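Endo-b-1,4-glucanase (Nasutitermes takasagoensis, PDB 1KS8) probably hydrolyses internal beta-1,4-glucosidic linkages of cellulose and related beta-glucans, as a termite glycosyl hydrolase of family 9. Local coordinates at residues 357-363 against 381-387; 345-349 against 389-395. All blocks are in the same frame, centred on the assembly; numbering follows the deposited sequence.

Both contacts belong to the non-helical chain between helices 324-341 and 408-411, interrupted only by the short helices 361-364 and 374-377, on the (alpha/alpha)6 fold of family 9. The four segments come in the order 345-349, 357-363, 381-387, 389-395, so contact 1 is nested inside the loop that contact 2 closes. Their centres are about 12 Å apart and they touch directly: Leu-387 O lies 3.1 Å from Cys-348 CB, and Pro-358 CG lies 4.0 Å from Cys-348 SG. Contact 2 is the buried inner closure, whereas contact 1 is partly exposed and brings Arg-357 beside Asp-403, a predicted active-site residue.

Contact 1: residues 357-363 against 381-387; sequences RPHHRSS and DPNYHVL. With SO4 (sulfate ion), chain B.
Residues 357-363 and 381-387 run in the same sense without forming strands: Arg-357 CA lies 5.1 Å from Pro-382 CA, and Ser-363 CA 4.8 Å from His-385 CA. His-359 centres an inverse gamma turn, with a weak bond from His-360 N to Pro-358 O (2.7 Å). His-360, extended at phi/psi -150/120, is the N-cap of a short, weakly bonded helix; its ND1 accepts from Ser-363 N (3.2 Å), and NE2 hydrogen-bonds to Gln-19 OE1. His-385 N donates to Ser-363 O (2.8 Å).

Asn-383 (chi1 m) suits the centre because one amide can donate twice: ND2 reaches Pro-358 O (3.1 Å) and Ser-363 OG (3.0 Å), while OD1 accepts from Arg-405. Leu-387 (t, p) lays CD2 over the His-360 ring, a CH-pi contact 3.6 Å from the centroid. Arg-357 spreads along Pro-382, bonds through NE to Pro-380 O and forms a salt bridge with Asp-403, a predicted active-site residue. His-359 and Arg-361, whose CA-to-CB bonds point away from 381-387, hold a sulfate, probably from the crystallisation liquor: His-359 NE2 to O1 2.6 Å, Arg-361 NH1 to O4 2.8 Å. Helix 361-364 starts here, and Leu-387 packs on Phe-15 and Ala-18 of helix 5-18.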
ATOM      1  N   ARG A 357      13.917   7.977 -14.361  1.00  7.56           N
ATOM      2  CA  ARG A 357      13.164   9.222 -14.299  1.00  7.28           C
ATOM      3  C   ARG A 357      11.751   9.034 -13.740  1.00  7.83           C
ATOM      4  O   ARG A 357      10.763   9.444 -14.359  1.00  7.56           O
ATOM      5  CB  ARG A 357      13.095   9.854 -15.694  1.00  9.63           C
ATOM      6  CG  ARG A 357      14.465  10.114 -16.310  1.00 10.73           C
ATOM      7  CD  ARG A 357      14.347  10.647 -17.729  1.00 14.19           C
ATOM      8  NE  ARG A 357      15.645  10.989 -18.312  1.00 17.11           N
ATOM      9  CZ  ARG A 357      16.566  10.104 -18.679  1.00 18.20           C
ATOM     10  NH1 ARG A 357      16.346   8.804 -18.529  1.00 20.28           N
ATOM     11  NH2 ARG A 357      17.713  10.521 -19.198  1.00 19.16           N
ATOM     12  N   PRO A 358      11.631   8.406 -12.561  1.00  6.24           N
ATOM     13  CA  PRO A 358      10.283   8.228 -12.015  1.00  6.82           C
ATOM     14  C   PRO A 358       9.603   9.579 -11.798  1.00  7.40           C
ATOM     15  O   PRO A 358      10.266  10.578 -11.514  1.00  7.70           O
ATOM     16  CB  PRO A 358      10.531   7.472 -10.706  1.00  7.15           C
ATOM     17  CG  PRO A 358      11.911   7.907 -10.307  1.00  8.62           C
ATOM     18  CD  PRO A 358      12.650   7.893 -11.627  1.00  7.13           C
ATOM     19  N   HIS A 359       8.283   9.597 -11.957  1.00  7.77           N
ATOM     20  CA  HIS A 359       7.473  10.803 -11.771  1.00  7.52           C
ATOM     21  C   HIS A 359       7.445  11.016 -10.261  1.00  8.47           C
ATOM     22  O   HIS A 359       6.461  10.703  -9.587  1.00  9.00           O
ATOM     23  CB  HIS A 359       6.068  10.538 -12.305  1.00  8.49           C
ATOM     24  CG  HIS A 359       5.195  11.750 -12.346  1.00  9.28           C
ATOM     25  ND1 HIS A 359       5.304  12.711 -13.327  1.00  9.73           N
ATOM     26  CD2 HIS A 359       4.200  12.158 -11.525  1.00 12.11           C
ATOM     27  CE1 HIS A 359       4.411  13.661 -13.108  1.00 11.04           C
ATOM     28  NE2 HIS A 359       3.730  13.349 -12.021  1.00 12.56           N
ATOM     29  N   HIS A 360       8.521  11.592  -9.744  1.00  7.70           N
ATOM     30  CA  HIS A 360       8.683  11.730  -8.306  1.00  6.34           C
ATOM     31  C   HIS A 360       9.501  12.974  -7.975  1.00  6.66           C
ATOM     32  O   HIS A 360      10.660  13.100  -8.374  1.00  7.19           O
ATOM     33  CB  HIS A 360       9.379  10.447  -7.850  1.00  7.11           C
ATOM     34  CG  HIS A 360       9.469  10.273  -6.371  1.00  6.67           C
ATOM     35  ND1 HIS A 360      10.560  10.690  -5.640  1.00  7.70           N
ATOM     36  CD2 HIS A 360       8.639   9.659  -5.496  1.00  7.14           C
ATOM     37  CE1 HIS A 360      10.401  10.335  -4.378  1.00  7.54           C
ATOM     38  NE2 HIS A 360       9.243   9.707  -4.263  1.00  7.05           N
ATOM     39  N   ARG A 361       8.889  13.882  -7.227  1.00  6.59           N
ATOM     40  CA  ARG A 361       9.525  15.140  -6.871  1.00  6.59           C
ATOM     41  C   ARG A 361      10.792  15.091  -6.029  1.00  6.51           C
ATOM     42  O   ARG A 361      11.839  15.574  -6.459  1.00  7.55           O
ATOM     43  CB  ARG A 361       8.505  16.047  -6.188  1.00  7.38           C
ATOM     44  CG  ARG A 361       7.400  16.512  -7.119  1.00  6.99           C
ATOM     45  CD  ARG A 361       6.273  17.175  -6.349  1.00  8.30           C
ATOM     46  NE  ARG A 361       5.223  17.686  -7.230  1.00  8.56           N
ATOM     47  CZ  ARG A 361       4.342  16.931  -7.880  1.00  9.37           C
ATOM     48  NH1 ARG A 361       4.369  15.610  -7.761  1.00  8.25           N
ATOM     49  NH2 ARG A 361       3.418  17.505  -8.643  1.00  9.49           N
ATOM     50  N   SER A 362      10.718  14.509  -4.838  1.00  7.43           N
ATOM     51  CA  SER A 362      11.891  14.513  -3.973  1.00  7.35           C
ATOM     52  C   SER A 362      13.141  13.882  -4.569  1.00  7.19           C
ATOM     53  O   SER A 362      14.239  14.406  -4.387  1.00  8.64           O
ATOM     54  CB  SER A 362      11.570  13.890  -2.606  1.00  8.68           C
ATOM     55  OG  SER A 362      11.311  12.505  -2.693  1.00  7.47           O
ATOM     56  N   SER A 363      12.995  12.778  -5.292  1.00  7.11           N
ATOM     57  CA  SER A 363      14.170  12.144  -5.883  1.00  6.92           C
ATOM     58  C   SER A 363      14.727  12.917  -7.079  1.00  7.41           C
ATOM     59  O   SER A 363      15.893  12.771  -7.427  1.00  8.00           O
ATOM     60  CB  SER A 363      13.859  10.699  -6.299  1.00  8.02           C
ATOM     61  OG  SER A 363      12.872  10.640  -7.312  1.00  8.21           O
ATOM     62  N   ASP A 381      17.831  15.109 -17.944  1.00 16.53           N
ATOM     63  CA  ASP A 381      18.679  14.233 -17.145  1.00 15.96           C
ATOM     64  C   ASP A 381      17.880  13.312 -16.233  1.00 15.11           C
ATOM     65  O   ASP A 381      16.724  13.586 -15.911  1.00 13.81           O
ATOM     66  CB  ASP A 381      19.623  15.071 -16.278  1.00 19.54           C
ATOM     67  CG  ASP A 381      20.453  16.047 -17.087  1.00 22.58           C
ATOM     68  OD1 ASP A 381      21.153  16.876 -16.469  1.00 27.38           O
ATOM     69  OD2 ASP A 381      20.407  15.986 -18.332  1.00 26.45           O
ATOM     70  N   PRO A 382      18.488  12.192 -15.813  1.00 13.55           N
ATOM     71  CA  PRO A 382      17.799  11.256 -14.924  1.00 13.12           C
ATOM     72  C   PRO A 382      17.594  11.926 -13.565  1.00 11.41           C
ATOM     73  O   PRO A 382      18.276  12.904 -13.244  1.00 11.63           O
ATOM     74  CB  PRO A 382      18.766  10.076 -14.849  1.00 14.51           C
ATOM     75  CG  PRO A 382      20.105  10.712 -15.066  1.00 17.81           C
ATOM     76  CD  PRO A 382      19.821  11.683 -16.183  1.00 14.41           C
ATOM     77  N   ASN A 383      16.648  11.422 -12.778  1.00  9.72           N
ATOM     78  CA  ASN A 383      16.403  11.987 -11.456  1.00  8.73           C
ATOM     79  C   ASN A 383      17.722  12.003 -10.697  1.00  9.24           C
ATOM     80  O   ASN A 383      18.450  11.009 -10.685  1.00 10.81           O
ATOM     81  CB  ASN A 383      15.369  11.150 -10.698  1.00  9.33           C
ATOM     82  CG  ASN A 383      13.948  11.440 -11.137  1.00  8.46           C
ATOM     83  OD1 ASN A 383      13.698  11.766 -12.296  1.00  9.39           O
ATOM     84  ND2 ASN A 383      13.004  11.312 -10.210  1.00  9.92           N
ATOM     85  N   TYR A 384      18.022  13.133 -10.067  1.00  8.97           N
ATOM     86  CA  TYR A 384      19.268  13.295  -9.328  1.00  9.42           C
ATOM     87  C   TYR A 384      19.536  12.155  -8.349  1.00 10.35           C
ATOM     88  O   TYR A 384      20.644  11.619  -8.303  1.00 11.05           O
ATOM     89  CB  TYR A 384      19.265  14.639  -8.592  1.00  9.53           C
ATOM     90  CG  TYR A 384      20.587  14.981  -7.948  1.00 10.11           C
ATOM     91  CD1 TYR A 384      20.938  14.447  -6.711  1.00 11.43           C
ATOM     92  CD2 TYR A 384      21.495  15.829  -8.584  1.00 12.00           C
ATOM     93  CE1 TYR A 384      22.159  14.748  -6.116  1.00 11.12           C
ATOM     94  CE2 TYR A 384      22.724  16.136  -7.997  1.00 13.53           C
ATOM     95  CZ  TYR A 384      23.045  15.591  -6.762  1.00 13.36           C
ATOM     96  OH  TYR A 384      24.249  15.894  -6.161  1.00 16.69           O
ATOM     97  N   HIS A 385      18.525  11.789  -7.567  1.00  9.25           N
ATOM     98  CA  HIS A 385      18.656  10.702  -6.603  1.00  9.32           C
ATOM     99  C   HIS A 385      18.019   9.437  -7.157  1.00 10.07           C
ATOM    100  O   HIS A 385      16.946   9.486  -7.760  1.00 11.63           O
ATOM    101  CB  HIS A 385      17.940  11.033  -5.292  1.00  9.68           C
ATOM    102  CG  HIS A 385      18.371  12.317  -4.658  1.00  9.77           C
ATOM    103  ND1 HIS A 385      19.622  12.495  -4.108  1.00 11.35           N
ATOM    104  CD2 HIS A 385      17.704  13.479  -4.464  1.00  9.59           C
ATOM    105  CE1 HIS A 385      19.705  13.712  -3.600  1.00  9.97           C
ATOM    106  NE2 HIS A 385      18.556  14.331  -3.803  1.00 11.56           N
ATOM    107  N   VAL A 386      18.680   8.305  -6.953  1.00  8.73           N
ATOM    108  CA  VAL A 386      18.130   7.033  -7.390  1.00  8.17           C
ATOM    109  C   VAL A 386      17.068   6.659  -6.355  1.00  7.37           C
ATOM    110  O   VAL A 386      17.346   6.623  -5.155  1.00  8.67           O
ATOM    111  CB  VAL A 386      19.222   5.941  -7.446  1.00  8.34           C
ATOM    112  CG1 VAL A 386      18.591   4.575  -7.678  1.00 10.29           C
ATOM    113  CG2 VAL A 386      20.202   6.260  -8.564  1.00 11.01           C
ATOM    114  N   LEU A 387      15.853   6.394  -6.823  1.00  7.84           N
ATOM    115  CA  LEU A 387      14.751   6.048  -5.929  1.00  7.32           C
ATOM    116  C   LEU A 387      14.712   4.539  -5.723  1.00  7.35           C
ATOM    117  O   LEU A 387      13.778   3.851  -6.139  1.00  8.02           O
ATOM    118  CB  LEU A 387      13.433   6.547  -6.521  1.00  7.03           C
ATOM    119  CG  LEU A 387      12.192   6.460  -5.631  1.00  6.32           C
ATOM    120  CD1 LEU A 387      12.403   7.260  -4.347  1.00  8.38           C
ATOM    121  CD2 LEU A 387      10.996   7.004  -6.402  1.00  6.34           C
TER
HETATM  122  S   SO4 B 450       1.280  14.326  -9.496  1.00 16.40           S
HETATM  123  O1  SO4 B 450       1.398  13.899 -11.048  1.00 19.57           O
HETATM  124  O2  SO4 B 450       1.332  15.773  -9.503  1.00 18.50           O
HETATM  125  O3  SO4 B 450       0.167  13.852  -8.988  1.00 19.13           O
HETATM  126  O4  SO4 B 450       2.492  13.810  -8.913  1.00 17.02           O

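Contact 2: residues 345-349 against 389-395; sequences SFVCG and GALVGGP
An isolated antiparallel beta bridge, with no regular strand on either side of it, joins two loops of this (alpha/alpha)6 enzyme. Val-347 and Leu-391 form the non-hydrogen-bonded pair, CA to CA 4.6 Å, flanked by Val-392 N to Phe-346 O (3.2 Å) and Cys-348 N to Ala-390 O (2.9 Å). Gly-389 N adds a bond to Cys-348 O (2.9 Å); its phi/psi of 90/-14 would jam a CB against the preceding carbonyl.

The side chains are apolar, as befits a wholly buried contact. Val-347 CG2 meets Leu-391 CD1 at 4.1 Å, and both residues touch Phe-421 of helix 415-430. Cys-348 (m) sets SG 3.9 Å from Val-392 CG1. Before the bridge, Ser-345 (t) makes an ST turn, OG accepting from Val-347 N at 3.0 Å. Gly-394, at phi/psi 112/-168, has no CB to strike the following proline ring. Pro-395 sets CD over the face of the Phe-346 ring (chi1 m), 3.8 Å from its centroid and 17° off the normal, a CH-pi contact.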
ATOM      1  N   SER A 345      14.668  -4.021 -15.944  1.00  8.91           N
ATOM      2  CA  SER A 345      14.072  -3.899 -14.627  1.00  8.11           C
ATOM      3  C   SER A 345      13.085  -2.742 -14.616  1.00  8.01           C
ATOM      4  O   SER A 345      13.275  -1.742 -15.313  1.00  9.20           O
ATOM      5  CB  SER A 345      15.150  -3.632 -13.579  1.00  9.43           C
ATOM      6  OG  SER A 345      14.565  -3.167 -12.373  1.00  9.12           O
ATOM      7  N   PHE A 346      12.025  -2.893 -13.829  1.00  7.78           N
ATOM      8  CA  PHE A 346      11.022  -1.845 -13.676  1.00  7.39           C
ATOM      9  C   PHE A 346      11.012  -1.381 -12.229  1.00  8.33           C
ATOM     10  O   PHE A 346      10.066  -0.745 -11.765  1.00  8.12           O
ATOM     11  CB  PHE A 346       9.648  -2.350 -14.108  1.00  7.40           C
ATOM     12  CG  PHE A 346       9.501  -2.460 -15.597  1.00  7.50           C
ATOM     13  CD1 PHE A 346       9.401  -1.314 -16.383  1.00  8.37           C
ATOM     14  CD2 PHE A 346       9.518  -3.702 -16.224  1.00  7.66           C
ATOM     15  CE1 PHE A 346       9.324  -1.403 -17.773  1.00 10.20           C
ATOM     16  CE2 PHE A 346       9.442  -3.800 -17.611  1.00  9.54           C
ATOM     17  CZ  PHE A 346       9.346  -2.647 -18.386  1.00  9.34           C
ATOM     18  N   VAL A 347      12.086  -1.719 -11.522  1.00  7.84           N
ATOM     19  CA  VAL A 347      12.270  -1.322 -10.132  1.00  6.97           C
ATOM     20  C   VAL A 347      13.441  -0.339 -10.110  1.00  7.70           C
ATOM     21  O   VAL A 347      14.572  -0.695 -10.444  1.00  7.98           O
ATOM     22  CB  VAL A 347      12.602  -2.531  -9.237  1.00  7.09           C
ATOM     23  CG1 VAL A 347      12.902  -2.062  -7.816  1.00  8.00           C
ATOM     24  CG2 VAL A 347      11.436  -3.510  -9.235  1.00  8.46           C
ATOM     25  N   CYS A 348      13.168   0.903  -9.731  1.00  7.47           N
ATOM     26  CA  CYS A 348      14.212   1.919  -9.693  1.00  9.48           C
ATOM     27  C   CYS A 348      15.384   1.496  -8.815  1.00  8.48           C
ATOM     28  O   CYS A 348      15.194   0.893  -7.762  1.00  8.45           O
ATOM     29  CB  CYS A 348      13.641   3.241  -9.176  1.00 10.04           C
ATOM     30  SG  CYS A 348      12.340   3.942 -10.233  1.00 28.58           S
ATOM     31  N   GLY A 349      16.596   1.816  -9.264  1.00  8.21           N
ATOM     32  CA  GLY A 349      17.792   1.484  -8.511  1.00  8.45           C
ATOM     33  C   GLY A 349      18.146   0.012  -8.458  1.00  7.63           C
ATOM     34  O   GLY A 349      18.995  -0.396  -7.663  1.00  9.27           O
ATOM     35  N   GLY A 389      14.253   0.840  -5.029  1.00  6.89           N
ATOM     36  CA  GLY A 389      13.101   0.042  -4.647  1.00  7.50           C
ATOM     37  C   GLY A 389      11.732   0.367  -5.209  1.00  7.04           C
ATOM     38  O   GLY A 389      10.823  -0.457  -5.104  1.00  7.62           O
ATOM     39  N   ALA A 390      11.569   1.541  -5.805  1.00  7.48           N
ATOM     40  CA  ALA A 390      10.266   1.934  -6.338  1.00  6.74           C
ATOM     41  C   ALA A 390       9.822   1.173  -7.581  1.00  6.89           C
ATOM     42  O   ALA A 390      10.539   1.129  -8.585  1.00  7.16           O
ATOM     43  CB  ALA A 390      10.261   3.436  -6.630  1.00  7.64           C
ATOM     44  N   LEU A 391       8.629   0.587  -7.509  1.00  6.71           N
ATOM     45  CA  LEU A 391       8.049  -0.141  -8.636  1.00  6.33           C
ATOM     46  C   LEU A 391       7.244   0.870  -9.459  1.00  7.35           C
ATOM     47  O   LEU A 391       6.308   1.487  -8.943  1.00  7.28           O
ATOM     48  CB  LEU A 391       7.122  -1.252  -8.129  1.00  7.37           C
ATOM     49  CG  LEU A 391       6.428  -2.111  -9.192  1.00  5.95           C
ATOM     50  CD1 LEU A 391       7.460  -2.955  -9.928  1.00  8.14           C
ATOM     51  CD2 LEU A 391       5.394  -3.011  -8.528  1.00  8.20           C
ATOM     52  N   VAL A 392       7.607   1.056 -10.726  1.00  6.48           N
ATOM     53  CA  VAL A 392       6.887   2.010 -11.566  1.00  6.76           C
ATOM     54  C   VAL A 392       5.623   1.407 -12.175  1.00  6.76           C
ATOM     55  O   VAL A 392       5.361   0.213 -12.029  1.00  7.52           O
ATOM     56  CB  VAL A 392       7.783   2.553 -12.721  1.00  6.76           C
ATOM     57  CG1 VAL A 392       9.004   3.259 -12.150  1.00  7.87           C
ATOM     58  CG2 VAL A 392       8.194   1.429 -13.655  1.00  7.09           C
ATOM     59  N   GLY A 393       4.839   2.247 -12.848  1.00  7.76           N
ATOM     60  CA  GLY A 393       3.624   1.774 -13.488  1.00  8.10           C
ATOM     61  C   GLY A 393       3.962   0.612 -14.402  1.00  8.28           C
ATOM     62  O   GLY A 393       3.308  -0.432 -14.368  1.00  8.99           O
ATOM     63  N   GLY A 394       4.980   0.792 -15.238  1.00  8.46           N
ATOM     64  CA  GLY A 394       5.390  -0.289 -16.110  1.00  9.24           C
ATOM     65  C   GLY A 394       5.158  -0.111 -17.592  1.00  9.09           C
ATOM     66  O   GLY A 394       4.835   0.980 -18.059  1.00 10.00           O
ATOM     67  N   PRO A 395       5.313  -1.197 -18.362  1.00  9.41           N
ATOM     68  CA  PRO A 395       5.134  -1.205 -19.816  1.00 10.06           C
ATOM     69  C   PRO A 395       3.675  -1.277 -20.237  1.00 10.75           C
ATOM     70  O   PRO A 395       2.782  -1.482 -19.408  1.00 11.21           O
ATOM     71  CB  PRO A 395       5.911  -2.444 -20.237  1.00 11.58           C
ATOM     72  CG  PRO A 395       5.585  -3.396 -19.127  1.00 12.33           C
ATOM     73  CD  PRO A 395       5.723  -2.531 -17.879  1.00 10.87           C
TER